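D-3-phosphoglycerate dehydrogenase (Sulfolobus tokodaii, PDB 2EKL) probably catalyses the NAD-dependent oxidation of D-3-phosphoglycerate to 3-phosphohydroxypyruvate, the entry step of the phosphorylated route to serine. Local coordinates at the nicotinamide-adenine-dinucleotide site and the interface of chains A and B. Sequence-based numbering; all coordinates share one arbitrary frame. Chains: chain A/B, D-3-phosphoglycerate dehydrogenase.

Contact 1: the nicotinamide-adenine-dinucleotide site. Residues chain A 77, 101, 105, 148-153, 171-174, 203-206, 213, 231-233, 257, 283, 285. With NAD (nicotinamide-adenine-dinucleotide), chain C.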
# COMPACT_ATOMS: atom_id res chain seq x y z
N ILE A 77 5.52 -22.89 1.31
CA ILE A 77 4.30 -22.65 2.07
C ILE A 77 3.13 -23.51 1.59
O ILE A 77 2.03 -23.43 2.13
CB ILE A 77 3.90 -21.17 1.99
CG1 ILE A 77 3.62 -20.78 0.54
CG2 ILE A 77 5.01 -20.30 2.56
CD1 ILE A 77 3.24 -19.33 0.34
N SER A 101 4.39 -17.31 5.66
CA SER A 101 4.44 -16.01 5.01
C SER A 101 3.24 -15.10 5.27
O SER A 101 3.11 -14.06 4.63
CB SER A 101 4.59 -16.20 3.50
OG SER A 101 3.39 -16.69 2.93
N ALA A 105 2.14 -11.66 3.12
CA ALA A 105 1.01 -11.72 2.18
C ALA A 105 -0.03 -10.67 2.57
O ALA A 105 -0.63 -10.03 1.70
CB ALA A 105 0.39 -13.13 2.18
N VAL A 148 -13.28 -12.34 1.73
CA VAL A 148 -13.75 -13.67 1.33
C VAL A 148 -12.62 -14.65 1.65
O VAL A 148 -11.60 -14.69 0.97
CB VAL A 148 -14.07 -13.73 -0.17
CG1 VAL A 148 -14.63 -15.10 -0.52
CG2 VAL A 148 -15.06 -12.64 -0.53
N GLY A 149 -12.83 -15.45 2.69
CA GLY A 149 -11.80 -16.38 3.13
C GLY A 149 -11.22 -15.71 4.36
O GLY A 149 -10.34 -14.85 4.25
N PHE A 150 -11.71 -16.09 5.53
CA PHE A 150 -11.29 -15.46 6.78
C PHE A 150 -10.33 -16.34 7.59
O PHE A 150 -10.62 -16.69 8.73
CB PHE A 150 -12.54 -15.14 7.61
CG PHE A 150 -12.35 -14.04 8.61
CD1 PHE A 150 -12.08 -12.74 8.19
CD2 PHE A 150 -12.48 -14.29 9.98
CE1 PHE A 150 -11.94 -11.71 9.12
CE2 PHE A 150 -12.34 -13.27 10.91
CZ PHE A 150 -12.07 -11.97 10.48
N GLY A 151 -9.19 -16.68 6.99
CA GLY A 151 -8.21 -17.50 7.67
C GLY A 151 -7.07 -16.68 8.23
O GLY A 151 -7.28 -15.56 8.69
N ARG A 152 -5.86 -17.23 8.20
CA ARG A 152 -4.69 -16.53 8.73
C ARG A 152 -4.53 -15.14 8.13
O ARG A 152 -4.44 -14.14 8.85
CB ARG A 152 -3.41 -17.32 8.42
CG ARG A 152 -3.37 -18.75 8.91
CD ARG A 152 -1.95 -19.29 8.82
NE ARG A 152 -1.85 -20.72 9.10
CZ ARG A 152 -2.09 -21.67 8.21
NH1 ARG A 152 -2.45 -21.36 6.97
NH2 ARG A 152 -1.97 -22.95 8.55
N ILE A 153 -4.49 -15.08 6.80
CA ILE A 153 -4.32 -13.82 6.09
C ILE A 153 -5.57 -12.95 6.09
O ILE A 153 -5.50 -11.76 6.39
CB ILE A 153 -3.86 -14.08 4.64
CG1 ILE A 153 -2.50 -14.76 4.65
CG2 ILE A 153 -3.79 -12.77 3.85
CD1 ILE A 153 -2.06 -15.29 3.31
N TYR A 171 -16.77 -13.42 4.94
CA TYR A 171 -17.47 -14.65 4.58
C TYR A 171 -16.48 -15.78 4.50
O TYR A 171 -15.38 -15.63 3.96
CB TYR A 171 -18.18 -14.54 3.23
CG TYR A 171 -18.73 -15.88 2.76
CD1 TYR A 171 -19.77 -16.51 3.45
CD2 TYR A 171 -18.15 -16.55 1.69
CE1 TYR A 171 -20.22 -17.78 3.07
CE2 TYR A 171 -18.59 -17.83 1.31
CZ TYR A 171 -19.62 -18.43 2.01
OH TYR A 171 -20.04 -19.69 1.65
N ASP A 172 -16.87 -16.92 5.05
CA ASP A 172 -16.03 -18.10 5.02
C ASP A 172 -16.99 -19.28 5.04
O ASP A 172 -18.09 -19.17 5.59
CB ASP A 172 -15.09 -18.14 6.22
CG ASP A 172 -13.93 -19.09 6.02
OD1 ASP A 172 -14.16 -20.31 5.89
OD2 ASP A 172 -12.78 -18.60 5.97
N ILE A 173 -16.61 -20.39 4.44
CA ILE A 173 -17.48 -21.56 4.44
C ILE A 173 -17.48 -22.17 5.83
O ILE A 173 -18.41 -22.89 6.20
CB ILE A 173 -17.01 -22.60 3.41
CG1 ILE A 173 -15.55 -22.98 3.67
CG2 ILE A 173 -17.19 -22.04 2.00
CD1 ILE A 173 -15.00 -24.00 2.70
N LEU A 174 -16.44 -21.86 6.60
CA LEU A 174 -16.32 -22.36 7.96
C LEU A 174 -16.94 -21.35 8.92
O LEU A 174 -17.15 -20.19 8.56
CB LEU A 174 -14.85 -22.57 8.33
CG LEU A 174 -14.06 -23.58 7.50
CD1 LEU A 174 -12.63 -23.65 8.03
CD2 LEU A 174 -14.71 -24.95 7.58
N HIS A 203 -8.98 -14.34 -0.04
CA HIS A 203 -7.95 -15.03 0.74
C HIS A 203 -8.38 -16.47 1.01
O HIS A 203 -8.23 -16.97 2.12
CB HIS A 203 -7.75 -14.29 2.06
CG HIS A 203 -7.40 -12.85 1.88
ND1 HIS A 203 -6.15 -12.44 1.45
CD2 HIS A 203 -8.14 -11.73 2.01
CE1 HIS A 203 -6.15 -11.13 1.32
NE2 HIS A 203 -7.34 -10.67 1.65
N VAL A 204 -8.90 -17.12 -0.02
CA VAL A 204 -9.38 -18.49 0.10
C VAL A 204 -8.38 -19.56 -0.33
O VAL A 204 -7.43 -19.29 -1.07
CB VAL A 204 -10.65 -18.70 -0.75
CG1 VAL A 204 -11.75 -17.76 -0.30
CG2 VAL A 204 -10.32 -18.48 -2.23
N THR A 205 -8.62 -20.77 0.17
CA THR A 205 -7.81 -21.93 -0.19
C THR A 205 -8.75 -22.78 -1.03
O THR A 205 -9.76 -23.29 -0.53
CB THR A 205 -7.39 -22.75 1.04
OG1 THR A 205 -8.54 -23.02 1.85
CG2 THR A 205 -6.35 -21.99 1.85
N VAL A 206 -8.44 -22.92 -2.31
CA VAL A 206 -9.26 -23.70 -3.22
C VAL A 206 -8.37 -24.59 -4.09
O VAL A 206 -7.18 -24.32 -4.23
CB VAL A 206 -10.10 -22.79 -4.14
CG1 VAL A 206 -11.12 -22.01 -3.31
CG2 VAL A 206 -9.19 -21.83 -4.89
N ILE A 213 -15.02 -19.26 -7.17
CA ILE A 213 -15.96 -18.79 -6.16
C ILE A 213 -16.59 -17.48 -6.62
O ILE A 213 -17.74 -17.19 -6.31
CB ILE A 213 -15.25 -18.57 -4.81
CG1 ILE A 213 -14.64 -19.89 -4.34
CG2 ILE A 213 -16.24 -18.04 -3.78
CD1 ILE A 213 -15.64 -21.03 -4.29
N THR A 231 -4.81 -12.05 -3.53
CA THR A 231 -3.45 -12.51 -3.25
C THR A 231 -3.51 -13.98 -2.85
O THR A 231 -2.54 -14.51 -2.32
CB THR A 231 -2.78 -11.72 -2.10
OG1 THR A 231 -3.59 -11.79 -0.92
CG2 THR A 231 -2.58 -10.26 -2.50
N SER A 232 -4.64 -14.62 -3.12
CA SER A 232 -4.80 -16.03 -2.78
C SER A 232 -4.53 -16.94 -3.98
O SER A 232 -3.40 -17.39 -4.17
CB SER A 232 -6.21 -16.28 -2.21
OG SER A 232 -7.23 -15.93 -3.13
N ARG A 233 -5.56 -17.22 -4.78
CA ARG A 233 -5.40 -18.06 -5.96
C ARG A 233 -6.18 -17.49 -7.15
O ARG A 233 -7.31 -17.04 -7.00
CB ARG A 233 -5.90 -19.49 -5.69
CG ARG A 233 -4.94 -20.35 -4.89
CD ARG A 233 -5.15 -21.81 -5.22
NE ARG A 233 -4.21 -22.68 -4.52
CZ ARG A 233 -4.12 -23.99 -4.73
NH1 ARG A 233 -4.92 -24.58 -5.62
NH2 ARG A 233 -3.24 -24.72 -4.05
N ASP A 257 -1.81 -10.56 -7.08
CA ASP A 257 -0.44 -11.02 -7.00
C ASP A 257 -0.38 -12.38 -7.69
O ASP A 257 0.68 -12.98 -7.83
CB ASP A 257 -0.01 -11.17 -5.53
CG ASP A 257 1.44 -11.58 -5.38
OD1 ASP A 257 2.32 -10.93 -6.00
OD2 ASP A 257 1.72 -12.55 -4.64
N HIS A 283 3.64 -12.46 -8.16
CA HIS A 283 3.56 -13.52 -7.15
C HIS A 283 4.66 -13.36 -6.11
O HIS A 283 5.40 -14.31 -5.81
CB HIS A 283 3.64 -14.89 -7.83
CG HIS A 283 2.87 -15.96 -7.12
ND1 HIS A 283 2.10 -16.89 -7.78
CD2 HIS A 283 2.76 -16.25 -5.80
CE1 HIS A 283 1.54 -17.70 -6.91
NE2 HIS A 283 1.92 -17.33 -5.70
N GLY A 285 3.98 -12.35 -2.93
CA GLY A 285 3.36 -12.37 -1.62
C GLY A 285 4.19 -12.93 -0.47
O GLY A 285 4.10 -12.44 0.66
PA NAD C . -6.09 -20.36 5.57
O1A NAD C . -5.67 -19.88 6.90
O2A NAD C . -6.22 -21.87 5.41
O5B NAD C . -7.47 -19.62 5.23
C5B NAD C . -8.15 -19.93 4.02
C4B NAD C . -9.73 -19.64 4.38
O4B NAD C . -10.51 -19.52 3.18
C3B NAD C . -10.28 -20.73 5.35
O3B NAD C . -10.87 -20.15 6.52
C2B NAD C . -11.21 -21.54 4.44
O2B NAD C . -12.26 -22.26 5.04
C1B NAD C . -11.59 -20.45 3.51
N9A NAD C . -12.27 -20.93 2.26
C8A NAD C . -11.98 -22.00 1.43
N7A NAD C . -12.88 -22.04 0.41
C5A NAD C . -13.74 -21.01 0.57
C6A NAD C . -14.89 -20.51 -0.15
N6A NAD C . -15.32 -21.10 -1.25
N1A NAD C . -15.58 -19.34 0.33
C2A NAD C . -15.16 -18.65 1.51
N3A NAD C . -14.04 -19.14 2.22
C4A NAD C . -13.35 -20.29 1.75
O3 NAD C . -5.03 -19.88 4.46
PN NAD C . -4.11 -18.56 4.40
O1N NAD C . -4.82 -17.43 5.03
O2N NAD C . -2.83 -18.96 5.05
O5D NAD C . -3.94 -18.47 2.84
C5D NAD C . -4.98 -17.92 2.06
C4D NAD C . -4.64 -17.96 0.58
O4D NAD C . -3.51 -17.16 0.27
C3D NAD C . -4.31 -19.36 -0.01
O3D NAD C . -4.92 -19.53 -1.30
C2D NAD C . -2.82 -19.38 -0.04
O2D NAD C . -2.30 -20.44 -0.82
C1D NAD C . -2.60 -17.96 -0.47
N1N NAD C . -1.25 -17.37 -0.27
C2N NAD C . -0.68 -16.63 -1.35
C3N NAD C . 0.62 -16.05 -1.18
C7N NAD C . 1.22 -15.28 -2.30
O7N NAD C . 2.55 -15.36 -2.45
N7N NAD C . 0.53 -14.52 -3.13
C4N NAD C . 1.31 -16.26 0.12
C5N NAD C . 0.72 -17.01 1.20
C6N NAD C . -0.58 -17.57 1.00
O HOH W 1 -7.28 -16.25 4.81
O HOH W 2 -4.14 -14.32 0.48
O HOH W 3 5.71 -15.25 -3.24
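The Rossmann glycine motif GFGRIG, which follows strand 144-148 and runs into the start of helix 152-163, carries the NAD cofactor of this D-2-hydroxyacid dehydrogenase. The amino end of the helix meets the pyrophosphate: backbone N of A:Arg152 gives a nearly straight bond of 3.0 Å to O1A of the adenosine-side phosphate, and N of A:Ile153 matches it at 3.0 Å to O1N on the nicotinamide side. The extended A:Arg152 chain runs alongside the phosphates and turns its guanidinium edge-on, so that NH1 makes a salt bridge of 3.1 Å with O2N, which lies 4° out of its plane. A water joins A:Gly151 N and A:His203 O to O1N.

Just after strand 167-171, A:Asp172 reads the adenine ribose. With CG anti to the backbone N (chi1 -162°), its carboxylate straddles the diol: OD1 takes the 2'-hydroxyl O2B at 2.9 Å and OD2 the 3'-hydroxyl O3B at 2.5 Å, both through syn lone pairs. The anti lone pairs accept the amides of A:Leu174 and A:Phe150, which fix the carboxylate's rotation. An alanine here would remove both ribose bonds and would probably loosen the adenosine end and weaken preference for NAD over a 2'-phosphorylated cofactor.

Adenine is sandwiched between methyl groups, A:Ile173 CG2 and CD1 over one face and A:Val204 CG1 over the other. The A:Tyr171 ring stands edge-to-face to the six-membered ring of the NAD adenine, the planes 79° apart. The nicotinamide ribose O3D donates to A:Val204 O from above the carbonyl plane. Further along, the carboxamide N7N gives one N-H to A:Asp257 OD2 at 2.7 Å, on its anti lone pair, and bonds to A:Thr231 O at 3.2 Å, setting the amide's rotation. A:Ile77 reaches the nicotinamide ring with its tip, CD1 lying 3.5 Å from C5N. The family's catalytic histidine, A:His283, brings CD2 beside the carboxamide oxygen O7N.

Contact 2: the interface of chains A and B. Residues chain A 282-287, 292; chain B 118, 134-136.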
# COMPACT_ATOMS: atom_id res chain seq x y z
N THR A 282 4.18 -9.81 -9.47
CA THR A 282 4.65 -11.11 -9.91
C THR A 282 4.73 -12.25 -8.89
O THR A 282 5.75 -12.94 -8.78
CB THR A 282 6.02 -10.93 -10.60
OG1 THR A 282 6.93 -10.31 -9.70
CG2 THR A 282 5.87 -10.03 -11.82
N HIS A 283 3.64 -12.46 -8.16
CA HIS A 283 3.56 -13.52 -7.15
C HIS A 283 4.66 -13.36 -6.11
O HIS A 283 5.40 -14.31 -5.81
CB HIS A 283 3.64 -14.89 -7.83
CG HIS A 283 2.87 -15.96 -7.12
ND1 HIS A 283 2.10 -16.89 -7.78
CD2 HIS A 283 2.76 -16.25 -5.80
CE1 HIS A 283 1.54 -17.70 -6.91
NE2 HIS A 283 1.92 -17.33 -5.70
N ILE A 284 4.74 -12.16 -5.54
CA ILE A 284 5.74 -11.84 -4.54
C ILE A 284 5.19 -11.82 -3.11
O ILE A 284 5.86 -11.34 -2.20
CB ILE A 284 6.38 -10.46 -4.83
CG1 ILE A 284 5.30 -9.38 -4.86
CG2 ILE A 284 7.11 -10.50 -6.18
CD1 ILE A 284 5.84 -7.97 -5.05
N GLY A 285 3.98 -12.35 -2.93
CA GLY A 285 3.36 -12.37 -1.62
C GLY A 285 4.19 -12.93 -0.47
O GLY A 285 4.10 -12.44 0.66
N ALA A 286 4.99 -13.95 -0.75
CA ALA A 286 5.83 -14.56 0.28
C ALA A 286 7.29 -14.16 0.08
O ALA A 286 8.18 -14.67 0.76
CB ALA A 286 5.70 -16.09 0.21
N GLN A 287 7.52 -13.24 -0.85
CA GLN A 287 8.89 -12.82 -1.14
C GLN A 287 9.49 -11.69 -0.32
O GLN A 287 9.68 -10.58 -0.81
CB GLN A 287 9.01 -12.48 -2.63
CG GLN A 287 8.82 -13.68 -3.55
CD GLN A 287 9.89 -14.73 -3.36
OE1 GLN A 287 11.09 -14.43 -3.46
NE2 GLN A 287 9.48 -15.96 -3.09
N GLN A 292 10.94 -15.65 3.87
CA GLN A 292 11.76 -16.70 3.29
C GLN A 292 12.64 -17.37 4.34
O GLN A 292 12.90 -18.57 4.26
CB GLN A 292 12.62 -16.14 2.15
CG GLN A 292 11.85 -15.85 0.87
CD GLN A 292 11.02 -17.04 0.40
OE1 GLN A 292 9.81 -17.08 0.59
NE2 GLN A 292 11.69 -18.02 -0.21
N ARG B 118 8.38 -3.48 -0.53
CA ARG B 118 8.25 -4.65 -1.38
C ARG B 118 8.60 -4.47 -2.85
O ARG B 118 8.36 -5.38 -3.66
CB ARG B 118 6.82 -5.19 -1.25
CG ARG B 118 6.48 -5.58 0.18
CD ARG B 118 7.26 -6.83 0.58
NE ARG B 118 6.66 -8.04 0.02
CZ ARG B 118 5.61 -8.66 0.55
NH1 ARG B 118 5.04 -8.19 1.65
NH2 ARG B 118 5.13 -9.76 -0.03
N LYS B 134 9.97 -12.99 -9.86
CA LYS B 134 9.77 -12.60 -8.46
C LYS B 134 10.87 -11.66 -7.97
O LYS B 134 12.01 -11.75 -8.40
CB LYS B 134 9.73 -13.84 -7.57
CG LYS B 134 8.56 -14.78 -7.86
CD LYS B 134 8.58 -15.98 -6.91
CE LYS B 134 7.39 -16.90 -7.15
NZ LYS B 134 7.46 -18.11 -6.28
N ILE B 135 10.50 -10.76 -7.06
CA ILE B 135 11.43 -9.79 -6.48
C ILE B 135 11.24 -9.83 -4.97
O ILE B 135 10.11 -9.82 -4.48
CB ILE B 135 11.13 -8.37 -7.01
CG1 ILE B 135 12.01 -7.34 -6.28
CG2 ILE B 135 9.67 -8.04 -6.84
CD1 ILE B 135 13.49 -7.52 -6.54
N GLU B 136 12.34 -9.86 -4.22
CA GLU B 136 12.26 -9.93 -2.77
C GLU B 136 12.38 -8.58 -2.06
O GLU B 136 13.23 -7.76 -2.40
CB GLU B 136 13.34 -10.88 -2.23
CG GLU B 136 13.27 -11.11 -0.73
CD GLU B 136 14.43 -11.95 -0.22
OE1 GLU B 136 14.46 -13.16 -0.52
OE2 GLU B 136 15.29 -11.40 0.49
O HOH W 4 8.44 -8.07 -2.37
O HOH W 5 13.53 -14.73 -2.45
O HOH W 6 7.47 -17.56 -3.46
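Two copies of the D-2-hydroxyacid dehydrogenase meet here through the loop that carries the catalytic histidine, A:His283, in a two-fold symmetric interface that probably reflects the dimer common in this family. B:Arg118, last residue of helix 102-118, supplies a direct polar contact: its NH2 gives a hydrogen bond of 2.8 Å to A:Ile284 O. That oxygen lies 3° from the guanidinium plane, whereas the donor stands above the carbonyl plane rather than on a lone pair; a weak second bond goes to A:Gly285 O.

Beside this grip, the two isoleucines meet branch to branch: CG2 of A:Ile284 touches CG2 of B:Ile135 at 3.6 Å. In A:Ile284, CG1 sits between backbone N and carbonyl carbon (chi1 58°), which leaves CG2 anti to the carbonyl carbon, beside the backbone N, and pointing at the partner. B:Lys134 stretches fully beyond CG along the loop, its CE 3.5 Å from A:His283 O, and crosses the bent chain of A:Gln287 at about a right angle. A:Gln287 CB also presses on B:Ile135 O, 3.4 Å away.

Waters form the next shell and tie these groups in place. One lies at the edge of the B:Arg118 guanidinium, 3.0 Å from NE, and also meets O of B:Arg118, O of B:Ile135 and O of A:Gln287; together with the bends at chi2 and chi3, it helps to hold the arginine turned toward the partner. The A:Gln287 amide is bridged at both ends: its NE2 shares a water with B:Lys134 NZ, and its OE1 lies 2.7 Å from another that also binds B:Glu136 OE1. These bridges fit the modelled amide orientation and probably help to hold it. Next to B:Glu136, A:Gln292 of helix 289-309 crosses obliquely, its CG near OE1. B:Lys134 NZ stands 5.6 Å from A:His283 NE2, without contact; a positive charge there might make protonation of the imidazole somewhat harder.

Contact 1 and contact 2 have centres of their C-alpha atoms about 16 Å apart and share A:His283 and A:Gly285. The same short loop therefore faces the nicotinamide end of the cofactor on one side and the neighbouring subunit on the other, just before helix 289-309. Helix 102-118 adds a second tie: its first turn borders the nicotinamide, while in the partner chain its last residue grips the loop. Dimer formation may thus help to steady the catalytic histidine, although the structure alone does not show that the two active sites communicate. Two-fold symmetry repeats the relation in chain B.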